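Long-range contacts in glutaconate CoA-transferase subunit A (Acidaminococcus fermentans, PDB 1POI), which transfers the CoA moiety from acetyl-CoA to (R)-2-hydroxyglutarate and related compounds such as glutaconate, a step in glutamate fermentation: residues A[2-6]-A[234-238]; A[19-23]-A[56-60]; A[96-100]-A[134-140]. The contacts are given in a common frame with arbitrary orientation. Residues are numbered along the deposited sequence.

Interaction 1 (A[2-6]-A[234-238]); sequences KVMTL and VDAVV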
# COMPACT_ATOMS: atom_id res chain seq x y z
N LYS A 2 -21.16 17.82 4.50
CA LYS A 2 -21.80 17.45 5.74
C LYS A 2 -20.87 17.73 6.92
O LYS A 2 -21.07 17.21 8.02
CB LYS A 2 -22.16 15.98 5.68
CG LYS A 2 -22.85 15.66 4.37
CD LYS A 2 -23.48 14.29 4.39
CE LYS A 2 -24.13 14.00 3.07
NZ LYS A 2 -24.63 12.61 3.06
N VAL A 3 -19.88 18.58 6.67
CA VAL A 3 -18.89 18.92 7.68
C VAL A 3 -19.44 19.97 8.60
O VAL A 3 -19.75 21.08 8.16
CB VAL A 3 -17.59 19.43 7.05
CG1 VAL A 3 -16.57 19.69 8.14
CG2 VAL A 3 -17.05 18.42 6.05
N MET A 4 -19.54 19.62 9.88
CA MET A 4 -20.07 20.54 10.87
C MET A 4 -19.47 20.26 12.25
O MET A 4 -19.06 19.13 12.53
CB MET A 4 -21.59 20.43 10.89
CG MET A 4 -22.15 19.22 11.58
SD MET A 4 -23.93 19.08 11.24
CE MET A 4 -24.44 20.82 11.20
N THR A 5 -19.40 21.29 13.09
CA THR A 5 -18.82 21.14 14.42
C THR A 5 -19.56 20.12 15.26
O THR A 5 -20.74 19.88 15.04
CB THR A 5 -18.78 22.48 15.18
OG1 THR A 5 -19.98 22.66 15.94
CG2 THR A 5 -18.60 23.64 14.20
N LEU A 6 -18.89 19.55 16.25
CA LEU A 6 -19.52 18.54 17.08
C LEU A 6 -20.65 19.12 17.92
O LEU A 6 -21.48 18.36 18.44
CB LEU A 6 -18.49 17.81 17.96
CG LEU A 6 -19.06 16.71 18.86
CD1 LEU A 6 -19.77 15.69 18.02
CD2 LEU A 6 -17.99 16.03 19.69
N VAL A 234 -24.96 9.00 5.65
CA VAL A 234 -24.33 9.86 6.63
C VAL A 234 -24.79 11.32 6.57
O VAL A 234 -24.71 11.97 5.52
CB VAL A 234 -22.80 9.78 6.43
CG1 VAL A 234 -22.07 10.85 7.22
CG2 VAL A 234 -22.31 8.39 6.79
N ASP A 235 -25.20 11.87 7.72
CA ASP A 235 -25.68 13.26 7.81
C ASP A 235 -24.71 14.30 8.33
O ASP A 235 -24.65 15.40 7.79
CB ASP A 235 -26.94 13.32 8.64
CG ASP A 235 -28.00 12.50 8.06
OD1 ASP A 235 -28.53 12.97 7.03
OD2 ASP A 235 -28.25 11.38 8.58
N ALA A 236 -24.01 13.97 9.42
CA ALA A 236 -23.02 14.88 10.03
C ALA A 236 -21.61 14.28 10.13
O ALA A 236 -21.44 13.20 10.72
CB ALA A 236 -23.48 15.34 11.42
N VAL A 237 -20.63 14.95 9.54
CA VAL A 237 -19.22 14.55 9.59
C VAL A 237 -18.51 15.55 10.48
O VAL A 237 -18.53 16.75 10.21
CB VAL A 237 -18.53 14.57 8.20
CG1 VAL A 237 -17.04 14.39 8.37
CG2 VAL A 237 -19.03 13.45 7.33
N VAL A 238 -17.88 15.06 11.55
CA VAL A 238 -17.17 15.92 12.49
C VAL A 238 -15.70 15.50 12.71
O VAL A 238 -15.41 14.36 13.06
CB VAL A 238 -17.88 15.91 13.89
CG1 VAL A 238 -17.24 16.93 14.81
CG2 VAL A 238 -19.37 16.17 13.75
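This is a backbone-to-backbone contact at one edge of the parallel sheet. The N-terminal loop 2-6 lies along 234-238, whose last three residues belong to strand 236-239, an outermost strand of the sheet within this chain. Two backbone hydrogen bonds hold the pair. V237 N donates to K2 O at 2.8 Å, and M4 N donates to V237 O at 3.1 Å. V237 is thus bonded through both its N and its O to the residues on either side of V3. V3 CA also makes a CA-H...O contact with V237 O at 3.4 Å. The pairing stops there as a single bridge. The two segments run 46° apart.

Side chains extend the contact at both ends. K2 NZ also donates to V234 O at 2.5 Å, though the place of that oxygen is less sure. M4 SD packs on A236 CB at 3.8 Å. L6 CB meets V238 CG1 at 3.5 Å, where helix 6-13 begins. T5 is the N-cap of that helix, and its hydroxyl OG1 accepts from D8 N. The other edge of 236-238 pairs with strand 206-211. The arrangement is that of a parallel-type beta bridge on the edge strand of an open alpha/beta sheet.

Interaction 2 (A[19-23]-A[56-60]); sequences HIALG and DWDML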
# COMPACT_ATOMS: atom_id res chain seq x y z
N HIS A 19 -34.07 7.15 20.37
CA HIS A 19 -33.61 5.77 20.52
C HIS A 19 -32.29 5.89 19.78
O HIS A 19 -32.30 6.07 18.55
CB HIS A 19 -34.50 4.80 19.72
CG HIS A 19 -34.04 3.38 19.76
ND1 HIS A 19 -32.87 2.95 19.16
CD2 HIS A 19 -34.59 2.28 20.33
CE1 HIS A 19 -32.73 1.65 19.36
NE2 HIS A 19 -33.76 1.22 20.06
N ILE A 20 -31.18 5.87 20.52
CA ILE A 20 -29.85 6.00 19.91
C ILE A 20 -29.11 4.68 19.87
O ILE A 20 -29.53 3.68 20.49
CB ILE A 20 -28.92 6.95 20.72
CG1 ILE A 20 -28.80 6.47 22.17
CG2 ILE A 20 -29.40 8.38 20.65
CD1 ILE A 20 -27.76 7.21 22.94
N ALA A 21 -28.01 4.68 19.12
CA ALA A 21 -27.13 3.53 19.01
C ALA A 21 -25.69 4.08 18.90
O ALA A 21 -25.39 5.00 18.12
CB ALA A 21 -27.49 2.67 17.81
N LEU A 22 -24.82 3.58 19.78
CA LEU A 22 -23.43 4.02 19.81
C LEU A 22 -22.54 2.92 19.24
O LEU A 22 -22.71 1.74 19.56
CB LEU A 22 -23.02 4.36 21.25
CG LEU A 22 -23.78 5.53 21.91
CD1 LEU A 22 -23.63 5.49 23.40
CD2 LEU A 22 -23.34 6.88 21.37
N GLY A 23 -21.64 3.32 18.35
CA GLY A 23 -20.72 2.37 17.75
C GLY A 23 -19.61 1.89 18.67
O GLY A 23 -19.63 2.19 19.88
N ASP A 56 -18.91 4.51 27.92
CA ASP A 56 -19.84 5.38 27.21
C ASP A 56 -21.28 5.29 27.80
O ASP A 56 -21.78 6.26 28.35
CB ASP A 56 -19.77 5.13 25.67
CG ASP A 56 -19.98 3.62 25.26
OD1 ASP A 56 -19.75 2.67 26.04
OD2 ASP A 56 -20.39 3.39 24.09
N TRP A 57 -21.89 4.11 27.79
CA TRP A 57 -23.22 3.99 28.35
C TRP A 57 -23.20 4.18 29.85
O TRP A 57 -24.22 4.52 30.45
CB TRP A 57 -23.87 2.67 27.97
CG TRP A 57 -24.43 2.72 26.59
CD1 TRP A 57 -23.81 2.30 25.44
CD2 TRP A 57 -25.68 3.30 26.18
NE1 TRP A 57 -24.59 2.60 24.35
CE2 TRP A 57 -25.74 3.22 24.77
CE3 TRP A 57 -26.75 3.90 26.87
CZ2 TRP A 57 -26.83 3.71 24.03
CZ3 TRP A 57 -27.82 4.38 26.14
CH2 TRP A 57 -27.86 4.28 24.73
N ASP A 58 -22.05 3.99 30.48
CA ASP A 58 -21.97 4.17 31.92
C ASP A 58 -22.12 5.64 32.23
O ASP A 58 -22.86 6.03 33.12
CB ASP A 58 -20.65 3.71 32.49
CG ASP A 58 -20.74 3.39 33.95
OD1 ASP A 58 -21.62 2.59 34.30
OD2 ASP A 58 -19.93 3.92 34.76
N MET A 59 -21.42 6.47 31.48
CA MET A 59 -21.50 7.88 31.72
C MET A 59 -22.92 8.41 31.54
O MET A 59 -23.42 9.13 32.41
CB MET A 59 -20.47 8.61 30.88
CG MET A 59 -19.05 8.26 31.30
SD MET A 59 -17.87 9.22 30.38
CE MET A 59 -17.91 10.73 31.24
N LEU A 60 -23.61 7.97 30.49
CA LEU A 60 -24.99 8.39 30.23
C LEU A 60 -25.91 7.94 31.38
O LEU A 60 -26.67 8.74 31.92
CB LEU A 60 -25.50 7.81 28.91
CG LEU A 60 -24.81 8.28 27.62
CD1 LEU A 60 -25.33 7.52 26.41
CD2 LEU A 60 -24.98 9.79 27.46
O HOH W 1 -25.11 1.40 21.66
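Here a helix covers an inner strand of the parallel alpha/beta sheet, a layered packing usual in such folds. Strand 19-22 and helix 56-60 have axes 11.1 Å apart at closest approach, at 144° to each other. Large side chains fill the space between them. I20 and L22 are the bumps on the strand. Their CA-to-CB bonds point toward the helix, while that of A21 points away. On the helix, W57 and L60 form the hollow that receives them. CD1 of L22 sits over one face of the W57 ring, 3.4 Å from W57 CE2. CD1 of I20 comes to 3.4 Å from W57 CH2. L60 CD1 closes the hollow, 4.0 Å from L22 CD1 and 4.2 Å from I20 CD1. Helix 32-40 covers the same pocket, with V35 against L22 and I38 and L39 against L60. Y69 of strand 66-71, two strands away in the sheet, meets the W57 ring.

Polar groups border this core. D56 OD2 forms a salt bridge with K30, whose NZ also bonds to G23 O; D56 OD1 accepts from G54 N. A single water joins the segments: it accepts from L22 N at 2.9 Å and from W57 NE1 at 3.0 Å.

Interaction 3 (A[96-100]-A[134-140]); sequences TMEDY and GISKEVR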
# COMPACT_ATOMS: atom_id res chain seq x y z
N THR A 96 -34.50 1.70 34.03
CA THR A 96 -35.42 0.77 33.35
C THR A 96 -34.51 -0.04 32.43
O THR A 96 -33.92 0.52 31.49
CB THR A 96 -36.47 1.51 32.42
OG1 THR A 96 -37.04 2.65 33.08
CG2 THR A 96 -37.58 0.56 32.04
N MET A 97 -34.47 -1.35 32.60
CA MET A 97 -33.56 -2.14 31.77
C MET A 97 -33.98 -3.55 31.37
O MET A 97 -34.47 -4.33 32.19
CB MET A 97 -32.20 -2.24 32.49
CG MET A 97 -31.15 -3.06 31.77
SD MET A 97 -29.70 -3.27 32.75
CE MET A 97 -30.04 -4.86 33.38
N GLU A 98 -33.70 -3.89 30.12
CA GLU A 98 -34.00 -5.22 29.60
C GLU A 98 -32.69 -5.95 29.29
O GLU A 98 -31.68 -5.33 28.96
CB GLU A 98 -34.85 -5.12 28.32
CG GLU A 98 -35.46 -6.44 27.87
CD GLU A 98 -36.20 -7.19 28.99
OE1 GLU A 98 -35.54 -7.90 29.75
OE2 GLU A 98 -37.43 -7.08 29.10
N ASP A 99 -32.70 -7.27 29.42
CA ASP A 99 -31.55 -8.10 29.13
C ASP A 99 -31.84 -9.03 27.98
O ASP A 99 -32.79 -9.81 28.04
CB ASP A 99 -31.22 -9.01 30.31
CG ASP A 99 -30.23 -8.41 31.27
OD1 ASP A 99 -29.23 -7.79 30.82
OD2 ASP A 99 -30.48 -8.57 32.48
N TYR A 100 -30.98 -8.99 26.97
CA TYR A 100 -31.04 -9.90 25.83
C TYR A 100 -29.61 -10.44 25.77
O TYR A 100 -28.67 -9.84 26.31
CB TYR A 100 -31.34 -9.17 24.50
CG TYR A 100 -32.78 -8.77 24.25
CD1 TYR A 100 -33.78 -9.73 24.03
CD2 TYR A 100 -33.15 -7.43 24.21
CE1 TYR A 100 -35.10 -9.36 23.78
CE2 TYR A 100 -34.47 -7.06 23.97
CZ TYR A 100 -35.44 -8.02 23.76
OH TYR A 100 -36.73 -7.63 23.54
N GLY A 134 -37.17 -7.90 31.81
CA GLY A 134 -36.58 -6.84 32.61
C GLY A 134 -37.61 -5.74 32.71
O GLY A 134 -37.90 -5.24 33.78
N ILE A 135 -38.14 -5.36 31.55
CA ILE A 135 -39.18 -4.34 31.44
C ILE A 135 -40.45 -5.14 31.20
O ILE A 135 -40.55 -5.87 30.22
CB ILE A 135 -38.92 -3.41 30.26
CG1 ILE A 135 -37.43 -3.10 30.19
CG2 ILE A 135 -39.78 -2.15 30.41
CD1 ILE A 135 -37.00 -2.17 29.07
N SER A 136 -41.35 -5.12 32.16
CA SER A 136 -42.60 -5.85 32.05
C SER A 136 -43.51 -5.33 30.92
O SER A 136 -43.38 -4.18 30.45
CB SER A 136 -43.35 -5.78 33.37
OG SER A 136 -43.66 -4.42 33.67
N LYS A 137 -44.45 -6.17 30.49
CA LYS A 137 -45.39 -5.79 29.45
C LYS A 137 -46.12 -4.55 29.95
O LYS A 137 -46.32 -3.61 29.19
CB LYS A 137 -46.37 -6.95 29.17
CG LYS A 137 -47.69 -6.55 28.51
CD LYS A 137 -47.51 -5.94 27.14
CE LYS A 137 -47.26 -7.01 26.13
NZ LYS A 137 -48.36 -7.99 26.10
N GLU A 138 -46.40 -4.53 31.25
CA GLU A 138 -47.09 -3.41 31.88
C GLU A 138 -46.31 -2.11 31.77
O GLU A 138 -46.88 -1.07 31.46
CB GLU A 138 -47.43 -3.73 33.33
CG GLU A 138 -48.22 -2.63 34.03
CD GLU A 138 -48.73 -3.02 35.42
OE1 GLU A 138 -49.22 -4.17 35.58
OE2 GLU A 138 -48.65 -2.17 36.34
N VAL A 139 -45.02 -2.16 32.03
CA VAL A 139 -44.23 -0.96 31.93
C VAL A 139 -43.93 -0.64 30.48
O VAL A 139 -43.94 0.51 30.10
CB VAL A 139 -42.93 -1.05 32.77
CG1 VAL A 139 -41.93 0.03 32.35
CG2 VAL A 139 -43.27 -0.90 34.26
N ARG A 140 -43.71 -1.65 29.65
CA ARG A 140 -43.40 -1.43 28.23
C ARG A 140 -44.50 -0.66 27.51
O ARG A 140 -44.21 0.21 26.66
CB ARG A 140 -43.18 -2.77 27.52
CG ARG A 140 -41.80 -3.38 27.75
CD ARG A 140 -41.77 -4.85 27.35
NE ARG A 140 -40.42 -5.40 27.37
CZ ARG A 140 -39.49 -5.11 26.47
NH1 ARG A 140 -39.73 -4.26 25.47
NH2 ARG A 140 -38.28 -5.64 26.58
O HOH W 2 -37.13 -4.81 23.78
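Strand 96-99, outermost in the sheet within this chain, meets the turn that leads into helix 137-141, and one carboxylate, that of E98, makes the main polar links. The hydrogen bonds come first. G134 N donates to E98 OE1 at 2.6 Å, and I135 N donates to E98 OE2 at 3.1 Å. E98 OE1 also accepts from D99 N at 2.9 Å, within its own strand. S136 is the N-cap of the helix, with OG accepting from V139 N at 3.1 Å. R140 NH1 donates to P147 O. A water accepts from R140 NH2 at 3.1 Å and donates to Y100 OH at 2.9 Å; that hydroxyl also bonds to K150 O.

The ionic links follow. R140 NH2 lies 3.0 Å from E98 OE2 in a hydrogen-bonded salt bridge, at the edge of the guanidinium. K150 forms a second salt bridge to E98, through OE1. D99 OD2 forms a salt bridge with a basic side chain of a neighbouring subunit.

Close packing completes the contact. G134 CA makes a CA-H...O contact with M97 O at 3.3 Å; a CB on G134 would clash there. I135 CD1 lies 3.7 Å from E98 CB, and I135 CG2 lies 3.9 Å from T96 CG2.

The chemistry implies that the charge of buried E98 is balanced by R140 and K150, while its carboxylate holds the turn before the helix against the strand.

Overall arrangement
From the N terminus, the first residues meet strand 236-239, so interaction 1 closes a loop of over 200 residues. Interactions 2 and 3 both fall within that loop. They follow in series: 19-23 meets 56-60 before 96-100 meets 134-140, and none cross. All three reach one parallel sheet. Strands 96-99 and 236-239 are its outermost strands within the chain, so interactions 3 and 1 mark the two edges, with centres about 34 Å apart, on opposite sides of the chain's centre. Interaction 2 packs a helix on a strand in the middle. No two contacts touch.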